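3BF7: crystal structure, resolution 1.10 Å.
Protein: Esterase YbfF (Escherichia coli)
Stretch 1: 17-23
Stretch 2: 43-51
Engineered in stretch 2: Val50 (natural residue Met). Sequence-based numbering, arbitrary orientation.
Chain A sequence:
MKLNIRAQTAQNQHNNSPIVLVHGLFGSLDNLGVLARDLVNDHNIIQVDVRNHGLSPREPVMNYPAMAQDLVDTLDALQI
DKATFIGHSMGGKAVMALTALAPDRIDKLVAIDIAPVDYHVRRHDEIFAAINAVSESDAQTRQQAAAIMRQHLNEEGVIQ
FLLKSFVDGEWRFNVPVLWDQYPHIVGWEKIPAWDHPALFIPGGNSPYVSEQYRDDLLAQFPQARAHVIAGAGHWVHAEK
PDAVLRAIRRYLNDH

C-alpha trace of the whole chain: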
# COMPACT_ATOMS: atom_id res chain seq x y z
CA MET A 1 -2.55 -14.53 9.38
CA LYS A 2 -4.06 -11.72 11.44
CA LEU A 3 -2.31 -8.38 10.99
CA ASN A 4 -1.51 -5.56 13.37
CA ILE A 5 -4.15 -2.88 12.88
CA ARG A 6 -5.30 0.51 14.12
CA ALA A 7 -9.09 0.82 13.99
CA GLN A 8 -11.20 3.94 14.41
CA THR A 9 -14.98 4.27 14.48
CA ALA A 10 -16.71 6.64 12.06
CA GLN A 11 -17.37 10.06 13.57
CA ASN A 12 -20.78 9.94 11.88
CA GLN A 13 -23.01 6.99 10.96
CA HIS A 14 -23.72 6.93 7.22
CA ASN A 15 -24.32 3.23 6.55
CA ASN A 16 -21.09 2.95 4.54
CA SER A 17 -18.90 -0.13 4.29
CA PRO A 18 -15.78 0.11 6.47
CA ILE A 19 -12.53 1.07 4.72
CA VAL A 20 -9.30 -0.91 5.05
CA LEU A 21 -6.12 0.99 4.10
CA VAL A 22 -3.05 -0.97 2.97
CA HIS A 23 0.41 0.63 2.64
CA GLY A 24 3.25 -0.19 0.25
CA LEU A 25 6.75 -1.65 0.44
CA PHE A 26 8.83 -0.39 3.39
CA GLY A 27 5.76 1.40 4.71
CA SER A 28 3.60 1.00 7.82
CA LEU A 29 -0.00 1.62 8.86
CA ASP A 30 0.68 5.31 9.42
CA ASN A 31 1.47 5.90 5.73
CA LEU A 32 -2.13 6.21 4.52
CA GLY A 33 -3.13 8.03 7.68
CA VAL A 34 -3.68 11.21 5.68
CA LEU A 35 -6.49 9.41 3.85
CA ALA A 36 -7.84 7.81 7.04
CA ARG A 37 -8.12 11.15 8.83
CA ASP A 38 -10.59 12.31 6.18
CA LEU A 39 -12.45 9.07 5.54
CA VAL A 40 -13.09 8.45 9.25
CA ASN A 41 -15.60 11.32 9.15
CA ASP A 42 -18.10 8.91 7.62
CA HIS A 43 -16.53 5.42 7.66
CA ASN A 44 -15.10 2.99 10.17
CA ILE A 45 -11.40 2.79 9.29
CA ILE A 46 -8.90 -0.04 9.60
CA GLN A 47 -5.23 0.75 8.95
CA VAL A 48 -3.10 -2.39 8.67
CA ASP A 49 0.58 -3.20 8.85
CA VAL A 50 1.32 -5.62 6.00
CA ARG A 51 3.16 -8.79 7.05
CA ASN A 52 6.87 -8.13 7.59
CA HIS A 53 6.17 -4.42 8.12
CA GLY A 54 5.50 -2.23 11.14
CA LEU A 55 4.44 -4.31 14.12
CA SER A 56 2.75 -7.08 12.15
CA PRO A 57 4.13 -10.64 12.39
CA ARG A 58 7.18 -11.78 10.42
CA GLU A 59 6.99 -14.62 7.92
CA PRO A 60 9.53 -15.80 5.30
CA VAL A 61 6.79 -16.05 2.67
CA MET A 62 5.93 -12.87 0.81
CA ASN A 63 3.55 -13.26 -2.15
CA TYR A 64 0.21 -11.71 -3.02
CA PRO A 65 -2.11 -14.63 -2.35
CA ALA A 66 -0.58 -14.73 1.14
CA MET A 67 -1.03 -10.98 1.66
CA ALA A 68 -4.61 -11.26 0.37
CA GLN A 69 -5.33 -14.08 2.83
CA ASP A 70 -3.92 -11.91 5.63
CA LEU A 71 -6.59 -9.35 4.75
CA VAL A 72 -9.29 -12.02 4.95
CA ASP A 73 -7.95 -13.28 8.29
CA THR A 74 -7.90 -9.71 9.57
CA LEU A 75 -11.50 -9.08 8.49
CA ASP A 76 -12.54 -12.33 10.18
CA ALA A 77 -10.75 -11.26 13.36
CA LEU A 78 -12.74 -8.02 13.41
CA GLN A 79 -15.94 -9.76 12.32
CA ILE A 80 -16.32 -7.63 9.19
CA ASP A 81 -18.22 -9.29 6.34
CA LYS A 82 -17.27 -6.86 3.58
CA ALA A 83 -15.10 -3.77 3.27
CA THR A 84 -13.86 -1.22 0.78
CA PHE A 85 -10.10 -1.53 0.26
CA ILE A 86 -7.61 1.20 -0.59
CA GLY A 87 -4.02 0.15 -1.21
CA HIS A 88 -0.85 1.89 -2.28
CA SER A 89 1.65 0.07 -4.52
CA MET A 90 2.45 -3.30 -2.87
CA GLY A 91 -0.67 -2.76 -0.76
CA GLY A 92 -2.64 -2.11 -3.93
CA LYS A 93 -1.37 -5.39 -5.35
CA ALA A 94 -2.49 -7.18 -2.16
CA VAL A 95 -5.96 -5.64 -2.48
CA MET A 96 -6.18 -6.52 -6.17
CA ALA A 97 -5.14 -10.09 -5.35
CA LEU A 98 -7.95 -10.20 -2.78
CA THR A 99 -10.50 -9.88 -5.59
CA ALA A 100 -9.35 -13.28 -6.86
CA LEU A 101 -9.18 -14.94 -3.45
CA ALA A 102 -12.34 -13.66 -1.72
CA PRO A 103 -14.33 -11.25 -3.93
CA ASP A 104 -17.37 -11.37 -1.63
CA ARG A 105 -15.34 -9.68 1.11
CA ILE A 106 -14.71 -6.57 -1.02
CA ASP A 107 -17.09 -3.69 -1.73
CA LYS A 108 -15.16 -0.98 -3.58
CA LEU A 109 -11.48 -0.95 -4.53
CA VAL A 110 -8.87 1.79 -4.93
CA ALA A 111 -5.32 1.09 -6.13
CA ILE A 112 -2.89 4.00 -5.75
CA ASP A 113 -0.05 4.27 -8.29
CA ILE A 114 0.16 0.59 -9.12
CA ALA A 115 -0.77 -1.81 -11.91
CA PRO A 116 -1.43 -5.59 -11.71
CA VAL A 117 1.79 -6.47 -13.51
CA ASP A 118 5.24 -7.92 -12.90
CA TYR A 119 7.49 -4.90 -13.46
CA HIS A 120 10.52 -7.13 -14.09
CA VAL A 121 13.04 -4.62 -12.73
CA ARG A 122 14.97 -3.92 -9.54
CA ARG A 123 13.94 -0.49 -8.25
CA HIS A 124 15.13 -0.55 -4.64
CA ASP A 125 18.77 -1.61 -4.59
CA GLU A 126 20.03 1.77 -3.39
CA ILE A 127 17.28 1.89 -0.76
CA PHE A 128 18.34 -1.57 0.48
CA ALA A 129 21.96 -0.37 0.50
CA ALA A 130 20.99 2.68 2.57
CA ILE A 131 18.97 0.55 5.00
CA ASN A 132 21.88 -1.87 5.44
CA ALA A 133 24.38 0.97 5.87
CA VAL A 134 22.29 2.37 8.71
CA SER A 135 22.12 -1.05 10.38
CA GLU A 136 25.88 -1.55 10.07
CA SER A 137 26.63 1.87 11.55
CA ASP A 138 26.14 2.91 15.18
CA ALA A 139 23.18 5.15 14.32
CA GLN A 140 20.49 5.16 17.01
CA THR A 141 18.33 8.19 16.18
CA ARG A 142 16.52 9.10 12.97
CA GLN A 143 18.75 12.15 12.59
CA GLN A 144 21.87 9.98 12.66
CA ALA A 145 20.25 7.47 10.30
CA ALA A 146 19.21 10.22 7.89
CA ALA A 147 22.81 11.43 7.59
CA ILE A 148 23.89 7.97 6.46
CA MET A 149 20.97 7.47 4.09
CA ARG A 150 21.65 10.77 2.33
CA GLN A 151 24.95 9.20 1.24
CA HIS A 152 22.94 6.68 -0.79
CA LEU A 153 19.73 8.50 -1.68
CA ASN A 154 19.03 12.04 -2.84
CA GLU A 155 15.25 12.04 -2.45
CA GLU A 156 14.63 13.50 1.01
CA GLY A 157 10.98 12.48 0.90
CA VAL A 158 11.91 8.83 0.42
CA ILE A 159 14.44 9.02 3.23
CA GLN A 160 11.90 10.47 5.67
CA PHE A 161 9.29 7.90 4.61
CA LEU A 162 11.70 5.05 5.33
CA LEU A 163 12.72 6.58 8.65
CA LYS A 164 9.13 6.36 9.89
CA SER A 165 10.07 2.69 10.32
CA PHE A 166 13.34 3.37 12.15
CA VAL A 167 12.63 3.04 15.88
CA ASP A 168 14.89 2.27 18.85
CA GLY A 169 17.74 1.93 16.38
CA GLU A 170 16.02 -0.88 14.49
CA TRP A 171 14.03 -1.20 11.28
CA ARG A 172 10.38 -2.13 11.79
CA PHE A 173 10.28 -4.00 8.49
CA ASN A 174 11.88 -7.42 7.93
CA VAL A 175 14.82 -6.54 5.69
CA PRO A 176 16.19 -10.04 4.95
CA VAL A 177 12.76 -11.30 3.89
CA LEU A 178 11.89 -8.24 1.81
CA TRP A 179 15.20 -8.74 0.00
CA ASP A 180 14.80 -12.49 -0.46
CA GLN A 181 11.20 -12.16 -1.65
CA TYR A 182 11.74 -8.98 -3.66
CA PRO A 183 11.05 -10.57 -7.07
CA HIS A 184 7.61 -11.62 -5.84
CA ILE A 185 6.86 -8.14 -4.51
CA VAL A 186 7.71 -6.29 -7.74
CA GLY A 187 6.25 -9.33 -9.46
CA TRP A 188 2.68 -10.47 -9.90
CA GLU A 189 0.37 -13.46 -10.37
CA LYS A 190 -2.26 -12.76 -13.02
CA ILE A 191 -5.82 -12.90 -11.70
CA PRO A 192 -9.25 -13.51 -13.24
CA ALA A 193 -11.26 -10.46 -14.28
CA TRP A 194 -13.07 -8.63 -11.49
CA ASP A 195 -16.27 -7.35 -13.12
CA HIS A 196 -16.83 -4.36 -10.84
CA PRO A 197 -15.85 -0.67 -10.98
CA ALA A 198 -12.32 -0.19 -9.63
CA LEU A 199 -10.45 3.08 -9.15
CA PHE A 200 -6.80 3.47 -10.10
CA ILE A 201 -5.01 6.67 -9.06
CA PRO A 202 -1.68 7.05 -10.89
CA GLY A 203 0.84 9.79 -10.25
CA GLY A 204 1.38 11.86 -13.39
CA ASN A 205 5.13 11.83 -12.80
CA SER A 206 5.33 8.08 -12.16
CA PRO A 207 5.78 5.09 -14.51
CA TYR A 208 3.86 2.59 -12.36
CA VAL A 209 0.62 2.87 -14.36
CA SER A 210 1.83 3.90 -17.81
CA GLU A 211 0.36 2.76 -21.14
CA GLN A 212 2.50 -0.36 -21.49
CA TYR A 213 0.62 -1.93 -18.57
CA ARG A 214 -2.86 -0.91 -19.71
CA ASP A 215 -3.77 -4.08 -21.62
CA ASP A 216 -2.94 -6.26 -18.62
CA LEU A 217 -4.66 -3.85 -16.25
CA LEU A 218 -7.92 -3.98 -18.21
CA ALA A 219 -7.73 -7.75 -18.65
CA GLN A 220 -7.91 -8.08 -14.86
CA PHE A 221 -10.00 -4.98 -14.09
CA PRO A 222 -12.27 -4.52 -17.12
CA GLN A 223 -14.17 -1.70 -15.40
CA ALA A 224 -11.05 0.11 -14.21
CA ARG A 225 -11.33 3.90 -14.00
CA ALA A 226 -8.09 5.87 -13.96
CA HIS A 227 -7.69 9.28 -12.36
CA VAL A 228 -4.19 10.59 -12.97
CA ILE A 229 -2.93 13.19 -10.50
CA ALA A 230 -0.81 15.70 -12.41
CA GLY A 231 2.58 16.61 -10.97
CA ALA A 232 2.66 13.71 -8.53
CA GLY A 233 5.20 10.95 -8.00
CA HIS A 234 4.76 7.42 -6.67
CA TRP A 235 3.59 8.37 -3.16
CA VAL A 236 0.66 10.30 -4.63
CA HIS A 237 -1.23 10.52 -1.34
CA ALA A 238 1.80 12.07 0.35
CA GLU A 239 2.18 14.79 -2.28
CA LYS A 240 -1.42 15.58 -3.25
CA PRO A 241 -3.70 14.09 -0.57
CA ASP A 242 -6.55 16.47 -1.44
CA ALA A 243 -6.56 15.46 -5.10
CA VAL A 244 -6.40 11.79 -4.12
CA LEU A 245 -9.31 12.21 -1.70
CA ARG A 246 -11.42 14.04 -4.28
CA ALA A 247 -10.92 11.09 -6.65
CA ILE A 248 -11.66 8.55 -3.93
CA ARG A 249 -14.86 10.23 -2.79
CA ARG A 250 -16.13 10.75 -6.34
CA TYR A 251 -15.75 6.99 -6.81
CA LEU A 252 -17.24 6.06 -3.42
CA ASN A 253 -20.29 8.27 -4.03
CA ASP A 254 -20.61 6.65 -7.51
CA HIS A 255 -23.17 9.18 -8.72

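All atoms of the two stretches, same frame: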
# COMPACT_ATOMS: atom_id res chain seq x y z
N SER A 17 -19.73 1.02 3.99
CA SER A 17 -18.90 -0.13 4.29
C SER A 17 -17.62 0.41 4.93
O SER A 17 -17.20 1.53 4.64
CB SER A 17 -18.52 -0.88 3.01
OG SER A 17 -19.66 -1.36 2.33
N PRO A 18 -17.01 -0.36 5.84
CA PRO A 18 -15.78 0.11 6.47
C PRO A 18 -14.69 0.16 5.40
O PRO A 18 -14.80 -0.50 4.37
CB PRO A 18 -15.51 -0.95 7.53
CG PRO A 18 -16.08 -2.19 6.91
CD PRO A 18 -17.38 -1.70 6.34
N ILE A 19 -13.64 0.95 5.66
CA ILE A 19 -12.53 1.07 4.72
C ILE A 19 -11.23 0.57 5.34
O ILE A 19 -10.85 0.98 6.43
CB ILE A 19 -12.33 2.54 4.27
CG1 ILE A 19 -13.55 3.01 3.46
CG2 ILE A 19 -11.05 2.67 3.45
CD1 ILE A 19 -13.48 4.46 3.03
N VAL A 20 -10.58 -0.35 4.62
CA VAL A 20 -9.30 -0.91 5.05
C VAL A 20 -8.23 -0.27 4.17
O VAL A 20 -8.33 -0.31 2.94
CB VAL A 20 -9.27 -2.44 4.86
CG1 VAL A 20 -7.90 -2.99 5.24
CG2 VAL A 20 -10.36 -3.09 5.71
N LEU A 21 -7.22 0.32 4.80
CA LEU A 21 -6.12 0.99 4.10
C LEU A 21 -4.87 0.12 4.20
O LEU A 21 -4.49 -0.30 5.29
CB LEU A 21 -5.87 2.36 4.73
CG LEU A 21 -7.05 3.33 4.70
CD1 LEU A 21 -6.80 4.47 5.66
CD2 LEU A 21 -7.26 3.84 3.29
N VAL A 22 -4.23 -0.11 3.05
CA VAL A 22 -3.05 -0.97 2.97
C VAL A 22 -1.86 -0.26 2.32
O VAL A 22 -1.91 0.09 1.14
CB VAL A 22 -3.38 -2.26 2.17
CG1 VAL A 22 -2.26 -3.28 2.35
CG2 VAL A 22 -4.72 -2.82 2.62
N HIS A 23 -0.80 -0.05 3.10
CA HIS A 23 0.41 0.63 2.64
C HIS A 23 1.28 -0.19 1.69
O HIS A 23 1.03 -1.37 1.44
CB HIS A 23 1.24 1.03 3.86
CG HIS A 23 1.82 -0.14 4.59
ND1 HIS A 23 2.93 -0.82 4.14
CD2 HIS A 23 1.41 -0.79 5.71
CE1 HIS A 23 3.18 -1.84 4.95
NE2 HIS A 23 2.27 -1.84 5.90
N HIS A 43 -16.80 6.85 7.82
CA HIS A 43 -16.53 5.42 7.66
C HIS A 43 -15.73 4.89 8.83
O HIS A 43 -14.95 5.61 9.44
CB HIS A 43 -15.65 5.11 6.43
CG HIS A 43 -16.20 5.59 5.13
ND1 HIS A 43 -16.09 6.90 4.71
CD2 HIS A 43 -16.82 4.93 4.13
CE1 HIS A 43 -16.62 7.02 3.51
NE2 HIS A 43 -17.07 5.84 3.13
N ASN A 44 -15.93 3.61 9.14
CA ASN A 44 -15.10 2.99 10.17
C ASN A 44 -13.83 2.75 9.36
O ASN A 44 -13.90 2.40 8.18
CB ASN A 44 -15.67 1.65 10.63
CG ASN A 44 -16.85 1.80 11.57
OD1 ASN A 44 -17.04 2.86 12.17
ND2 ASN A 44 -17.63 0.75 11.71
N ILE A 45 -12.67 2.96 9.98
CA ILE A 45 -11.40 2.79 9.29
C ILE A 45 -10.53 1.73 9.95
O ILE A 45 -10.51 1.60 11.17
CB ILE A 45 -10.59 4.11 9.29
CG1 ILE A 45 -11.40 5.23 8.63
CG2 ILE A 45 -9.26 3.91 8.59
CD1 ILE A 45 -11.75 4.98 7.18
N ILE A 46 -9.82 0.98 9.12
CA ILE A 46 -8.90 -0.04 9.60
C ILE A 46 -7.59 0.16 8.84
O ILE A 46 -7.53 -0.02 7.62
CB ILE A 46 -9.40 -1.48 9.34
CG1 ILE A 46 -10.73 -1.72 10.05
CG2 ILE A 46 -8.36 -2.48 9.83
CD1 ILE A 46 -11.94 -1.20 9.30
N GLN A 47 -6.54 0.55 9.55
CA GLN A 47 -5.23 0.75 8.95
C GLN A 47 -4.40 -0.47 9.35
O GLN A 47 -4.23 -0.75 10.53
CB GLN A 47 -4.58 2.03 9.49
CG GLN A 47 -5.26 3.30 9.01
CD GLN A 47 -4.85 4.53 9.80
OE1 GLN A 47 -5.65 5.09 10.55
NE2 GLN A 47 -3.60 4.95 9.63
N VAL A 48 -3.87 -1.19 8.37
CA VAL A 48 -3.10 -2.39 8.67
C VAL A 48 -1.61 -2.27 8.39
O VAL A 48 -1.17 -1.46 7.57
CB VAL A 48 -3.59 -3.61 7.84
CG1 VAL A 48 -5.10 -3.72 7.90
CG2 VAL A 48 -3.11 -3.50 6.38
N ASP A 49 -0.84 -3.09 9.10
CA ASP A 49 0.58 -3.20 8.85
C ASP A 49 0.63 -4.49 8.03
O ASP A 49 0.12 -5.53 8.46
CB ASP A 49 1.40 -3.43 10.13
CG ASP A 49 1.88 -2.14 10.77
OD1 ASP A 49 2.10 -1.14 10.06
OD2 ASP A 49 2.05 -2.15 12.01
N VAL A 50 1.19 -4.43 6.83
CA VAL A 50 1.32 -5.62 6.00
C VAL A 50 2.32 -6.55 6.70
O VAL A 50 3.15 -6.10 7.49
CB VAL A 50 1.84 -5.23 4.60
CG1 VAL A 50 2.16 -6.48 3.77
CG2 VAL A 50 0.80 -4.37 3.89
N ARG A 51 2.22 -7.85 6.44
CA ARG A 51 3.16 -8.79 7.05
C ARG A 51 4.58 -8.30 6.76
O ARG A 51 4.84 -7.71 5.71
CB ARG A 51 2.97 -10.21 6.51
CG ARG A 51 3.16 -10.37 5.01
CD ARG A 51 3.31 -11.84 4.63
NE ARG A 51 2.16 -12.63 5.05
CZ ARG A 51 2.15 -13.96 5.14
NH1 ARG A 51 3.24 -14.67 4.84
NH2 ARG A 51 1.06 -14.59 5.55
O HOH W 1 -1.87 0.42 5.80

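How do the two backbones join? The strand of Ile19 to Val22 runs parallel to the one that begins at Ile45, and stretch 1 uses alternate residues to reach across: Ile19 N donates to Asn44 O (2.9 Å), Ile46 N to Ile19 O (2.9 Å), Leu21 N to Ile46 O (2.9 Å) and Val48 N to Leu21 O (3.3 Å). Ile46 thus bonds through both its N and its O, the usual pattern of a parallel ladder.

What happens where the strands spread? At Val22 and Val48 the CA atoms lie 5.9 Å apart, and a water fills the gap. It donates to Leu21 O (2.8 Å) and Val48 O (2.7 Å) and accepts from His23 N (2.9 Å), satisfying three backbone groups at once.

Which side chains meet on each face? Ile19, Leu21 and Ile45 share one face, where Leu21 CD1 lies 3.9 Å from Ile45 CG2 and also touches the aliphatic part of Gln47. Val20, Val22, Ile46 and Val48 line the other, with Val20 CG1 3.9 Å from Val48 CG1.

What do the histidines add? Each ring receives a methyl over its face: Ile19 CD1 sits 3.6 Å from the His43 ring centroid, and CG2 of the engineered Val50 3.8 Å from that of His23. His23 NE2 also accepts a nearly straight hydrogen bond from Val50 N (3.0 Å), so this nitrogen acts as the unprotonated one.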